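Local structure of protein adenylyltransferase VopS (Vibrio parahaemolyticus, 3LET) at residues T70-E75 with V115-M120; V96-D101 with Q121-M126; L263-F268 with N300-N305. The protein transfers AMP from ATP to a specific threonine of the host Rho GTPases RhoA, Rac and Cdc42, blocking effector binding and actin assembly in infected cells. All coordinates share one frame; numbering follows the deposited sequence.

Interactions 1 and 2 belong to one hydrophobic body: both use helix 113-139, their centres are about 8 Å apart, and they touch each other, with M73 CE 3.8 Å from F124 CD2 and M120 CG 3.8 Å from V98 CG1. Interaction 1 is partly buried and rests on two methionines with a valine and an isoleucine; interaction 2 is fully buried and uses valines against one phenylalanine. Interaction 3, mostly buried but with K265 partly exposed, stands apart on the other side of the chain's centre, about 34 Å from interaction 2, centre to centre. There a Fido-region helix meets a loop, a leucine methyl lies on a ring face, and a lysine amine held by Y151 lies against the other methyl.

Interaction 1: residues T70-E75 with V115-M120; sequences TEVMLE and VRINQM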
ATOM      1  N   THR A  70      18.377   3.523   7.425  1.00 13.98           N
ATOM      2  CA  THR A  70      17.131   2.746   7.455  1.00 18.46           C
ATOM      3  C   THR A  70      16.867   2.230   8.859  1.00 16.16           C
ATOM      4  O   THR A  70      15.748   2.344   9.380  1.00 14.03           O
ATOM      5  CB  THR A  70      17.203   1.548   6.495  1.00 18.25           C
ATOM      6  OG1 THR A  70      17.355   2.037   5.166  1.00 15.87           O
ATOM      7  CG2 THR A  70      15.896   0.691   6.561  1.00 17.04           C
ATOM      8  N   GLU A  71      17.880   1.633   9.474  1.00 15.02           N
ATOM      9  CA  GLU A  71      17.752   1.118  10.850  1.00 13.81           C
ATOM     10  C   GLU A  71      17.391   2.230  11.828  1.00 19.60           C
ATOM     11  O   GLU A  71      16.520   2.055  12.658  1.00 16.03           O
ATOM     12  CB  GLU A  71      19.048   0.440  11.308  1.00 13.17           C
ATOM     13  CG  GLU A  71      19.245  -0.885  10.559  1.00 18.07           C
ATOM     14  CD  GLU A  71      20.629  -1.452  10.736  1.00 20.94           C
ATOM     15  OE1 GLU A  71      21.326  -1.023  11.663  1.00 26.35           O
ATOM     16  OE2 GLU A  71      20.999  -2.333   9.940  1.00 26.48           O
ATOM     17  N   VAL A  72      18.038   3.384  11.724  1.00 14.25           N
ATOM     18  CA  VAL A  72      17.678   4.487  12.620  1.00 13.18           C
ATOM     19  C   VAL A  72      16.206   4.831  12.392  1.00 13.61           C
ATOM     20  O   VAL A  72      15.446   5.023  13.346  1.00 12.85           O
ATOM     21  CB  VAL A  72      18.532   5.737  12.380  1.00 16.42           C
ATOM     22  CG1 VAL A  72      17.970   6.920  13.169  1.00 26.47           C
ATOM     23  CG2 VAL A  72      19.975   5.460  12.804  1.00 14.03           C
ATOM     24  N   MET A  73      15.816   4.937  11.131  1.00 12.60           N
ATOM     25  CA  MET A  73      14.462   5.414  10.826  1.00 15.73           C
ATOM     26  C   MET A  73      13.401   4.431  11.356  1.00 13.01           C
ATOM     27  O   MET A  73      12.332   4.836  11.797  1.00 15.05           O
ATOM     28  CB  MET A  73      14.282   5.614   9.318  1.00 16.10           C
ATOM     29  CG  MET A  73      14.908   6.902   8.770  1.00 17.57           C
ATOM     30  SD  MET A  73      14.577   8.398   9.752  1.00 20.12           S
ATOM     31  CE  MET A  73      12.815   8.592   9.565  1.00 18.58           C
ATOM     32  N   LEU A  74      13.675   3.136  11.293  1.00 15.25           N
ATOM     33  CA  LEU A  74      12.687   2.164  11.771  1.00 12.71           C
ATOM     34  C   LEU A  74      12.495   2.243  13.291  1.00 16.82           C
ATOM     35  O   LEU A  74      11.463   1.795  13.818  1.00 18.54           O
ATOM     36  CB  LEU A  74      13.117   0.738  11.367  1.00 12.92           C
ATOM     37  CG  LEU A  74      13.033   0.460   9.866  1.00 18.18           C
ATOM     38  CD1 LEU A  74      13.830  -0.812   9.514  1.00 20.35           C
ATOM     39  CD2 LEU A  74      11.551   0.310   9.414  1.00 18.74           C
ATOM     40  N   GLU A  75      13.480   2.781  14.022  1.00 11.57           N
ATOM     41  CA  GLU A  75      13.311   2.890  15.468  1.00 20.55           C
ATOM     42  C   GLU A  75      12.764   4.255  15.926  1.00 20.09           C
ATOM     43  O   GLU A  75      12.568   4.461  17.121  1.00 17.87           O
ATOM     44  CB  GLU A  75      14.624   2.594  16.193  1.00 25.44           C
ATOM     45  CG  GLU A  75      15.128   1.180  15.972  1.00 33.70           C
ATOM     46  CD  GLU A  75      14.072   0.121  16.280  1.00 59.88           C
ATOM     47  OE1 GLU A  75      13.456   0.196  17.366  1.00 66.31           O
ATOM     48  OE2 GLU A  75      13.859  -0.784  15.436  1.00 62.18           O
ATOM     49  N   VAL A 115      20.316  16.151  10.574  1.00 29.05           N
ATOM     50  CA  VAL A 115      19.397  16.953   9.772  1.00 35.67           C
ATOM     51  C   VAL A 115      18.565  16.033   8.874  1.00 26.65           C
ATOM     52  O   VAL A 115      17.351  16.166   8.794  1.00 25.33           O
ATOM     53  CB  VAL A 115      20.156  17.967   8.909  1.00 46.48           C
ATOM     54  CG1 VAL A 115      19.231  18.604   7.897  1.00 45.87           C
ATOM     55  CG2 VAL A 115      20.793  19.028   9.797  1.00 59.32           C
ATOM     56  N   ARG A 116      19.225  15.075   8.228  1.00 22.13           N
ATOM     57  CA  ARG A 116      18.524  14.138   7.337  1.00 20.61           C
ATOM     58  C   ARG A 116      17.550  13.271   8.121  1.00 18.16           C
ATOM     59  O   ARG A 116      16.454  13.027   7.659  1.00 20.81           O
ATOM     60  CB  ARG A 116      19.520  13.247   6.574  1.00 25.41           C
ATOM     61  CG  ARG A 116      20.440  14.031   5.587  1.00 29.24           C
ATOM     62  CD  ARG A 116      19.631  14.888   4.616  1.00 35.62           C
ATOM     63  NE  ARG A 116      20.479  15.658   3.709  1.00 51.16           N
ATOM     64  CZ  ARG A 116      20.404  15.627   2.380  1.00 63.22           C
ATOM     65  NH1 ARG A 116      19.502  14.874   1.764  1.00 43.08           N
ATOM     66  NH2 ARG A 116      21.231  16.365   1.657  1.00 78.96           N
ATOM     67  N   ILE A 117      17.952  12.789   9.293  1.00 19.28           N
ATOM     68  CA  ILE A 117      17.088  11.907  10.068  1.00 18.73           C
ATOM     69  C   ILE A 117      15.846  12.675  10.531  1.00 26.71           C
ATOM     70  O   ILE A 117      14.708  12.151  10.508  1.00 22.50           O
ATOM     71  CB  ILE A 117      17.850  11.294  11.243  1.00 19.22           C
ATOM     72  CG1 ILE A 117      18.842  10.240  10.725  1.00 23.72           C
ATOM     73  CG2 ILE A 117      16.896  10.660  12.256  1.00 24.00           C
ATOM     74  CD1 ILE A 117      19.932   9.912  11.722  1.00 29.93           C
ATOM     75  N   ASN A 118      16.045  13.931  10.897  1.00 23.16           N
ATOM     76  CA  ASN A 118      14.931  14.776  11.288  1.00 21.75           C
ATOM     77  C   ASN A 118      13.991  15.046  10.140  1.00 27.62           C
ATOM     78  O   ASN A 118      12.783  14.975  10.308  1.00 25.71           O
ATOM     79  CB  ASN A 118      15.446  16.101  11.861  1.00 36.20           C
ATOM     80  CG  ASN A 118      16.010  15.942  13.249  1.00 40.37           C
ATOM     81  OD1 ASN A 118      15.925  14.869  13.841  1.00 34.66           O
ATOM     82  ND2 ASN A 118      16.576  17.014  13.787  1.00 56.51           N
ATOM     83  N   GLN A 119      14.534  15.348   8.966  1.00 23.94           N
ATOM     84  CA  GLN A 119      13.707  15.585   7.793  1.00 22.93           C
ATOM     85  C   GLN A 119      12.902  14.348   7.434  1.00 24.74           C
ATOM     86  O   GLN A 119      11.736  14.453   7.076  1.00 21.56           O
ATOM     87  CB  GLN A 119      14.554  16.024   6.599  1.00 33.75           C
ATOM     88  CG  GLN A 119      15.173  17.408   6.806  1.00 56.28           C
ATOM     89  CD  GLN A 119      16.225  17.744   5.780  1.00 76.40           C
ATOM     90  OE1 GLN A 119      17.031  16.898   5.403  1.00 67.86           O
ATOM     91  NE2 GLN A 119      16.229  18.992   5.326  1.00 92.60           N
ATOM     92  N   MET A 120      13.528  13.181   7.516  1.00 24.11           N
ATOM     93  CA  MET A 120      12.830  11.944   7.179  1.00 22.25           C
ATOM     94  C   MET A 120      11.750  11.585   8.208  1.00 29.09           C
ATOM     95  O   MET A 120      10.743  10.960   7.873  1.00 18.96           O
ATOM     96  CB  MET A 120      13.820  10.809   6.969  1.00 23.26           C
ATOM     97  CG  MET A 120      14.590  10.993   5.670  1.00 20.03           C
ATOM     98  SD  MET A 120      15.678   9.634   5.283  1.00 18.66           S
ATOM     99  CE  MET A 120      16.740   9.608   6.715  1.00 22.62           C
TER
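Two methionines, M73 and M120, meet across this helix pair and make the sulfur-rich half of the contact. M73 bends at chi2 and chi3, which brings its CE against the backbone end of M120, 3.5 Å from M120 C and 3.6 Å from M120 CB. In exchange, M120 reaches out and bends at its last torsion, setting its own CE 3.9 Å from M73 CG, and the two thioethers cross at a slant. The sulfur of M73 also rests 3.8 Å from the carbonyl O of I117, a packing contact.

The branched aliphatic half lies one residue back along 70-75. V72 holds CG1 anti to its backbone nitrogen (chi1 171°), and this methyl touches both the terminal CD1 of I117, at 3.9 Å, and its branch methyl CG2, at 4.0 Å; the two side chains run roughly perpendicular. P39, S40 and L43 of helix 39-45 also pack on V72, while M120 continues onto Y102.

The axes of the two segments cross at -45° with 10.6 Å between them. This is plain apolar helix-helix packing, joining helices 58-75 and 113-139 in the all-helical N-terminal region of VopS.

Interaction 2: residues V96-D101 with Q121-M126; sequences VRVVKD and QAVFDM
V98 is directed at helix 113-139 and meets two side chains there, V123 and F124. Against V123 the two valines come tip to tip: the CG1 methyl of V123 sits evenly against both methyls of V98, 4.1 Å from CG1 and equally far from CG2. F124 crosses V98 obliquely and lets a single ring atom do the touching. Its CE1 is 4.0 Å from V98 CG1, and V98 CB and CG2 are just as near, so the ring corner rests against the whole branch point of the valine. With chi1 at -87°, CG of F124 lies beside the backbone nitrogen, and the ring extends from there toward the 96-101 helix.

The three side chains that meet, V98, V123 and F124, are all buried and apolar. Around them, S78 and L82 of helix 77-86 pack on F124, Y225 on V98, and P228 on V123.

The charged side chains of the same turns lie away from this contact. K100 forms a salt bridge with E66, R97 makes a cation-pi contact with Y225, and D101 and D125 are at exposed positions. The tight part is thus a small apolar cluster, and the looser side belongs to the charged residues. The arrangement is characteristic of a helical bundle, here joining helices 88-102 and 113-139 in the N-terminal region of VopS.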
ATOM      1  N   VAL A  96      13.401   2.245   3.234  1.00 14.39           N
ATOM      2  CA  VAL A  96      14.497   2.203   2.255  1.00 19.15           C
ATOM      3  C   VAL A  96      14.320   3.217   1.146  1.00 17.75           C
ATOM      4  O   VAL A  96      15.292   3.879   0.739  1.00 16.88           O
ATOM      5  CB  VAL A  96      14.609   0.802   1.601  1.00 20.08           C
ATOM      6  CG1 VAL A  96      15.647   0.825   0.492  1.00 29.64           C
ATOM      7  CG2 VAL A  96      14.975  -0.227   2.676  1.00 23.09           C
ATOM      8  N   ARG A  97      13.087   3.353   0.635  1.00 15.24           N
ATOM      9  CA  ARG A  97      12.841   4.301  -0.472  1.00 18.20           C
ATOM     10  C   ARG A  97      12.933   5.761  -0.025  1.00 17.03           C
ATOM     11  O   ARG A  97      13.427   6.615  -0.774  1.00 17.85           O
ATOM     12  CB  ARG A  97      11.452   4.068  -1.107  1.00 16.93           C
ATOM     13  CG  ARG A  97      11.296   2.727  -1.776  1.00 28.27           C
ATOM     14  CD  ARG A  97      12.438   2.427  -2.731  1.00 47.18           C
ATOM     15  NE  ARG A  97      12.379   3.239  -3.943  1.00 49.82           N
ATOM     16  CZ  ARG A  97      11.883   2.830  -5.110  1.00 60.73           C
ATOM     17  NH1 ARG A  97      11.384   1.607  -5.242  1.00 54.28           N
ATOM     18  NH2 ARG A  97      11.890   3.653  -6.151  1.00 60.23           N
ATOM     19  N   VAL A  98      12.470   6.053   1.191  1.00 13.03           N
ATOM     20  CA  VAL A  98      12.550   7.407   1.728  1.00 17.41           C
ATOM     21  C   VAL A  98      14.017   7.763   1.954  1.00 18.18           C
ATOM     22  O   VAL A  98      14.454   8.870   1.635  1.00 20.06           O
ATOM     23  CB  VAL A  98      11.701   7.518   3.017  1.00 16.51           C
ATOM     24  CG1 VAL A  98      12.041   8.771   3.845  1.00 17.93           C
ATOM     25  CG2 VAL A  98      10.189   7.525   2.616  1.00 12.92           C
ATOM     26  N   VAL A  99      14.781   6.813   2.477  1.00 14.76           N
ATOM     27  CA  VAL A  99      16.232   7.045   2.698  1.00 13.37           C
ATOM     28  C   VAL A  99      16.946   7.290   1.377  1.00 24.65           C
ATOM     29  O   VAL A  99      17.810   8.172   1.259  1.00 21.51           O
ATOM     30  CB  VAL A  99      16.893   5.838   3.401  1.00 16.48           C
ATOM     31  CG1 VAL A  99      18.463   5.933   3.320  1.00 17.65           C
ATOM     32  CG2 VAL A  99      16.454   5.796   4.829  1.00 15.21           C
ATOM     33  N   LYS A 100      16.591   6.518   0.360  1.00 17.50           N
ATOM     34  CA  LYS A 100      17.178   6.739  -0.961  1.00 14.52           C
ATOM     35  C   LYS A 100      16.841   8.125  -1.467  1.00 22.50           C
ATOM     36  O   LYS A 100      17.673   8.767  -2.113  1.00 24.46           O
ATOM     37  CB  LYS A 100      16.718   5.658  -1.971  1.00 19.95           C
ATOM     38  CG  LYS A 100      17.406   4.308  -1.737  1.00 25.93           C
ATOM     39  CD  LYS A 100      16.885   3.216  -2.669  1.00 38.83           C
ATOM     40  CE  LYS A 100      17.639   1.900  -2.478  1.00 43.29           C
ATOM     41  NZ  LYS A 100      19.007   1.939  -3.059  1.00 51.07           N
ATOM     42  N   ASP A 101      15.631   8.598  -1.186  1.00 19.13           N
ATOM     43  CA  ASP A 101      15.165   9.855  -1.783  1.00 19.92           C
ATOM     44  C   ASP A 101      15.590  11.066  -0.987  1.00 35.56           C
ATOM     45  O   ASP A 101      15.826  12.120  -1.562  1.00 28.96           O
ATOM     46  CB  ASP A 101      13.633   9.887  -1.887  1.00 21.64           C
ATOM     47  CG  ASP A 101      13.104   8.986  -2.998  1.00 39.46           C
ATOM     48  OD1 ASP A 101      13.941   8.458  -3.765  1.00 40.96           O
ATOM     49  OD2 ASP A 101      11.863   8.814  -3.107  1.00 35.60           O
ATOM     50  N   GLN A 121      11.932  11.970   9.464  1.00 20.58           N
ATOM     51  CA  GLN A 121      10.839  11.779  10.424  1.00 21.87           C
ATOM     52  C   GLN A 121       9.652  12.641  10.059  1.00 19.88           C
ATOM     53  O   GLN A 121       8.503  12.232  10.273  1.00 20.72           O
ATOM     54  CB  GLN A 121      11.285  12.081  11.858  1.00 22.32           C
ATOM     55  CG  GLN A 121      12.199  10.995  12.406  1.00 17.30           C
ATOM     56  CD  GLN A 121      12.710  11.304  13.795  1.00 22.07           C
ATOM     57  OE1 GLN A 121      12.047  11.024  14.804  1.00 25.07           O
ATOM     58  NE2 GLN A 121      13.884  11.909  13.858  1.00 31.34           N
ATOM     59  N   ALA A 122       9.889  13.837   9.525  1.00 19.47           N
ATOM     60  CA  ALA A 122       8.751  14.638   9.067  1.00 20.89           C
ATOM     61  C   ALA A 122       8.066  13.976   7.861  1.00 23.45           C
ATOM     62  O   ALA A 122       6.841  13.995   7.751  1.00 23.34           O
ATOM     63  CB  ALA A 122       9.191  16.088   8.741  1.00 31.48           C
ATOM     64  N   VAL A 123       8.843  13.366   6.960  1.00 17.21           N
ATOM     65  CA  VAL A 123       8.251  12.670   5.820  1.00 21.01           C
ATOM     66  C   VAL A 123       7.381  11.519   6.336  1.00 21.29           C
ATOM     67  O   VAL A 123       6.250  11.380   5.921  1.00 15.27           O
ATOM     68  CB  VAL A 123       9.326  12.128   4.845  1.00 23.14           C
ATOM     69  CG1 VAL A 123       8.699  11.174   3.810  1.00 16.09           C
ATOM     70  CG2 VAL A 123      10.056  13.295   4.152  1.00 28.74           C
ATOM     71  N   PHE A 124       7.903  10.728   7.265  1.00 13.23           N
ATOM     72  CA  PHE A 124       7.141   9.599   7.859  1.00 16.38           C
ATOM     73  C   PHE A 124       5.886  10.111   8.566  1.00 21.32           C
ATOM     74  O   PHE A 124       4.804   9.508   8.453  1.00 16.09           O
ATOM     75  CB  PHE A 124       7.990   8.860   8.915  1.00 18.88           C
ATOM     76  CG  PHE A 124       8.886   7.765   8.372  1.00 23.67           C
ATOM     77  CD1 PHE A 124       9.136   7.634   7.019  1.00 18.37           C
ATOM     78  CD2 PHE A 124       9.488   6.871   9.248  1.00 18.46           C
ATOM     79  CE1 PHE A 124       9.958   6.645   6.542  1.00 19.76           C
ATOM     80  CE2 PHE A 124      10.332   5.880   8.773  1.00 23.19           C
ATOM     81  CZ  PHE A 124      10.568   5.776   7.413  1.00 20.74           C
ATOM     82  N   ASP A 125       6.012  11.213   9.321  1.00 15.56           N
ATOM     83  CA  ASP A 125       4.854  11.754  10.062  1.00 16.42           C
ATOM     84  C   ASP A 125       3.730  12.129   9.087  1.00 15.99           C
ATOM     85  O   ASP A 125       2.522  11.989   9.404  1.00 15.31           O
ATOM     86  CB  ASP A 125       5.242  13.029  10.827  1.00 21.50           C
ATOM     87  CG  ASP A 125       5.877  12.763  12.210  1.00 43.94           C
ATOM     88  OD1 ASP A 125       5.669  11.697  12.810  1.00 27.99           O
ATOM     89  OD2 ASP A 125       6.568  13.677  12.721  1.00 35.24           O
ATOM     90  N   MET A 126       4.101  12.678   7.932  0.94 14.85           N
ATOM     91  CA  MET A 126       3.100  13.069   6.915  1.00 18.17           C
ATOM     92  C   MET A 126       2.432  11.812   6.391  1.00 14.11           C
ATOM     93  O   MET A 126       1.202  11.765   6.248  1.00 14.14           O
ATOM     94  CB  MET A 126       3.742  13.826   5.742  1.00 20.62           C
ATOM     95  CG  MET A 126       4.303  15.198   6.117  1.00 35.61           C
ATOM     96  SD  MET A 126       3.003  16.318   6.634  1.00 45.50           S
ATOM     97  CE  MET A 126       1.983  16.377   5.160  1.00 37.87           C
TER

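Interaction 3: residues L263-F268 with N300-N305; sequences LGKHLF and NPLAMN
L302 sets one methyl over the ring of F268 in a CH-pi contact. CD1 lies 4.1 Å from the ring centroid and only 11° off the ring normal, so it sits almost above the middle of the face. The two side chains come from opposite directions. F268 holds CG anti to its backbone nitrogen (chi1 174°), carrying the ring out from helix 260-274 toward the 300-305 loop; L302 has CG beside its own nitrogen, and its two methyls part at CG, CD1 going to the ring and CD2 to the lysine.

The second methyl, CD2, meets K265, whose NZ is 4.1 Å away. The lysine starts out extended, then bends at chi3 and chi4, and chi3 (-144°) lies away from the usual staggered values. This brings the amine round to the leucine and to the carbonyl O of Y151, its hydrogen-bond partner. The contact with L302 is therefore packing beside an amine that is bound elsewhere.

W175 and Y289 close in around L302. F268 also touches R286, assigned to ATP binding by similarity, placing this aromatic-aliphatic packing beside the probable nucleotide site of the Fic fold.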
ATOM      1  N   LEU A 263     -19.835  -7.249   3.005  1.00 20.67           N
ATOM      2  CA  LEU A 263     -18.409  -7.467   2.739  1.00 22.22           C
ATOM      3  C   LEU A 263     -17.979  -6.761   1.451  1.00 20.30           C
ATOM      4  O   LEU A 263     -16.901  -6.171   1.401  1.00 18.38           O
ATOM      5  CB  LEU A 263     -18.097  -8.961   2.657  1.00 21.89           C
ATOM      6  CG  LEU A 263     -16.661  -9.307   2.286  1.00 20.53           C
ATOM      7  CD1 LEU A 263     -15.711  -8.759   3.349  1.00 18.73           C
ATOM      8  CD2 LEU A 263     -16.492 -10.804   2.103  1.00 20.70           C
ATOM      9  N   GLY A 264     -18.793  -6.825   0.398  1.00 15.54           N
ATOM     10  CA  GLY A 264     -18.395  -6.197  -0.849  1.00 17.17           C
ATOM     11  C   GLY A 264     -18.103  -4.714  -0.660  1.00 16.76           C
ATOM     12  O   GLY A 264     -17.165  -4.159  -1.224  1.00 14.78           O
ATOM     13  N   LYS A 265     -18.951  -4.048   0.115  1.00 15.05           N
ATOM     14  CA  LYS A 265     -18.784  -2.617   0.368  1.00 17.75           C
ATOM     15  C   LYS A 265     -17.467  -2.317   1.064  1.00 15.20           C
ATOM     16  O   LYS A 265     -16.805  -1.325   0.749  1.00 14.66           O
ATOM     17  CB  LYS A 265     -19.942  -2.092   1.231  1.00 17.76           C
ATOM     18  CG  LYS A 265     -21.237  -2.086   0.461  1.00 15.98           C
ATOM     19  CD  LYS A 265     -22.347  -1.424   1.274  1.00 24.49           C
ATOM     20  CE  LYS A 265     -23.680  -2.096   1.041  1.00 51.34           C
ATOM     21  NZ  LYS A 265     -24.330  -1.497  -0.119  1.00 55.10           N
ATOM     22  N   HIS A 266     -17.127  -3.138   2.045  1.00 14.03           N
ATOM     23  CA  HIS A 266     -15.899  -2.927   2.811  1.00 18.07           C
ATOM     24  C   HIS A 266     -14.676  -3.191   1.947  1.00 21.19           C
ATOM     25  O   HIS A 266     -13.662  -2.523   2.090  1.00 16.63           O
ATOM     26  CB  HIS A 266     -15.856  -3.831   4.042  1.00 15.55           C
ATOM     27  CG  HIS A 266     -16.783  -3.395   5.130  1.00 18.41           C
ATOM     28  ND1 HIS A 266     -16.439  -2.422   6.042  1.00 21.90           N
ATOM     29  CD2 HIS A 266     -18.045  -3.779   5.442  1.00 21.48           C
ATOM     30  CE1 HIS A 266     -17.447  -2.232   6.880  1.00 36.66           C
ATOM     31  NE2 HIS A 266     -18.432  -3.044   6.542  1.00 27.57           N
ATOM     32  N   LEU A 267     -14.763  -4.166   1.050  1.00 13.63           N
ATOM     33  CA  LEU A 267     -13.642  -4.399   0.137  1.00  9.94           C
ATOM     34  C   LEU A 267     -13.471  -3.266  -0.863  1.00 19.06           C
ATOM     35  O   LEU A 267     -12.362  -2.816  -1.121  1.00 18.38           O
ATOM     36  CB  LEU A 267     -13.815  -5.738  -0.587  1.00 11.29           C
ATOM     37  CG  LEU A 267     -13.705  -6.939   0.382  1.00 16.69           C
ATOM     38  CD1 LEU A 267     -14.023  -8.203  -0.419  1.00 17.72           C
ATOM     39  CD2 LEU A 267     -12.297  -7.037   1.027  1.00 18.02           C
ATOM     40  N   PHE A 268     -14.576  -2.816  -1.430  1.00 11.15           N
ATOM     41  CA  PHE A 268     -14.577  -1.683  -2.363  1.00 12.73           C
ATOM     42  C   PHE A 268     -13.970  -0.448  -1.686  1.00 13.94           C
ATOM     43  O   PHE A 268     -13.106   0.232  -2.249  1.00 12.07           O
ATOM     44  CB  PHE A 268     -16.038  -1.405  -2.793  1.00 12.02           C
ATOM     45  CG  PHE A 268     -16.204  -0.166  -3.642  1.00 15.11           C
ATOM     46  CD1 PHE A 268     -16.287  -0.262  -5.038  1.00 15.77           C
ATOM     47  CD2 PHE A 268     -16.297   1.089  -3.041  1.00 13.85           C
ATOM     48  CE1 PHE A 268     -16.428   0.837  -5.808  1.00 19.71           C
ATOM     49  CE2 PHE A 268     -16.453   2.212  -3.815  1.00 13.24           C
ATOM     50  CZ  PHE A 268     -16.504   2.095  -5.211  1.00 15.33           C
ATOM     51  N   ASN A 300     -26.339  -6.136  -6.223  1.00 17.56           N
ATOM     52  CA  ASN A 300     -26.935  -4.813  -6.150  1.00 24.75           C
ATOM     53  C   ASN A 300     -25.910  -3.789  -6.636  1.00 14.50           C
ATOM     54  O   ASN A 300     -24.893  -3.596  -5.986  1.00 22.32           O
ATOM     55  CB  ASN A 300     -27.278  -4.506  -4.694  1.00 34.23           C
ATOM     56  CG  ASN A 300     -28.138  -5.599  -4.054  1.00 49.91           C
ATOM     57  OD1 ASN A 300     -29.320  -5.721  -4.359  1.00 42.91           O
ATOM     58  ND2 ASN A 300     -27.540  -6.392  -3.161  1.00 38.82           N
ATOM     59  N   PRO A 301     -26.157  -3.150  -7.787  1.00 18.16           N
ATOM     60  CA  PRO A 301     -25.142  -2.218  -8.297  1.00 18.00           C
ATOM     61  C   PRO A 301     -25.099  -0.962  -7.406  1.00 22.30           C
ATOM     62  O   PRO A 301     -26.122  -0.585  -6.833  1.00 21.54           O
ATOM     63  CB  PRO A 301     -25.663  -1.893  -9.703  1.00 23.00           C
ATOM     64  CG  PRO A 301     -27.155  -2.099  -9.585  1.00 30.00           C
ATOM     65  CD  PRO A 301     -27.251  -3.336  -8.756  1.00 28.87           C
ATOM     66  N   LEU A 302     -23.936  -0.339  -7.265  1.00 17.69           N
ATOM     67  CA  LEU A 302     -23.799   0.836  -6.403  1.00 17.90           C
ATOM     68  C   LEU A 302     -24.110   2.121  -7.136  1.00 17.94           C
ATOM     69  O   LEU A 302     -23.604   2.350  -8.228  1.00 24.96           O
ATOM     70  CB  LEU A 302     -22.352   0.951  -5.893  1.00 15.44           C
ATOM     71  CG  LEU A 302     -21.887  -0.125  -4.910  1.00 20.97           C
ATOM     72  CD1 LEU A 302     -20.362  -0.031  -4.645  1.00 19.25           C
ATOM     73  CD2 LEU A 302     -22.662  -0.006  -3.612  1.00 22.88           C
ATOM     74  N   ALA A 303     -24.904   2.995  -6.520  1.00 20.02           N
ATOM     75  CA  ALA A 303     -25.063   4.356  -7.044  1.00 27.04           C
ATOM     76  C   ALA A 303     -23.721   5.088  -6.932  1.00 22.12           C
ATOM     77  O   ALA A 303     -22.898   4.721  -6.114  1.00 21.05           O
ATOM     78  CB  ALA A 303     -26.131   5.107  -6.263  1.00 34.32           C
ATOM     79  N   MET A 304     -23.492   6.109  -7.753  1.00 21.13           N
ATOM     80  CA  MET A 304     -22.249   6.875  -7.651  1.00 27.01           C
ATOM     81  C   MET A 304     -22.127   7.522  -6.290  1.00 22.94           C
ATOM     82  O   MET A 304     -21.050   7.570  -5.707  1.00 19.31           O
ATOM     83  CB  MET A 304     -22.180   7.954  -8.724  1.00 38.01           C
ATOM     84  CG  MET A 304     -21.879   7.417 -10.106  1.00 49.68           C
ATOM     85  SD  MET A 304     -21.522   8.765 -11.253  1.00 69.20           S
ATOM     86  CE  MET A 304     -20.460   9.820 -10.248  1.00 38.38           C
ATOM     87  N   ASN A 305     -23.243   8.037  -5.792  1.00 24.84           N
ATOM     88  CA  ASN A 305     -23.303   8.573  -4.443  1.00 28.00           C
ATOM     89  C   ASN A 305     -22.826   7.576  -3.390  1.00 22.46           C
ATOM     90  O   ASN A 305     -22.154   7.953  -2.422  1.00 22.06           O
ATOM     91  CB  ASN A 305     -24.746   8.966  -4.131  1.00 27.20           C
ATOM     92  CG  ASN A 305     -25.079  10.345  -4.617  1.00 38.23           C
ATOM     93  OD1 ASN A 305     -24.195  11.098  -5.046  1.00 42.36           O
ATOM     94  ND2 ASN A 305     -26.356  10.699  -4.555  1.00 38.84           N
TER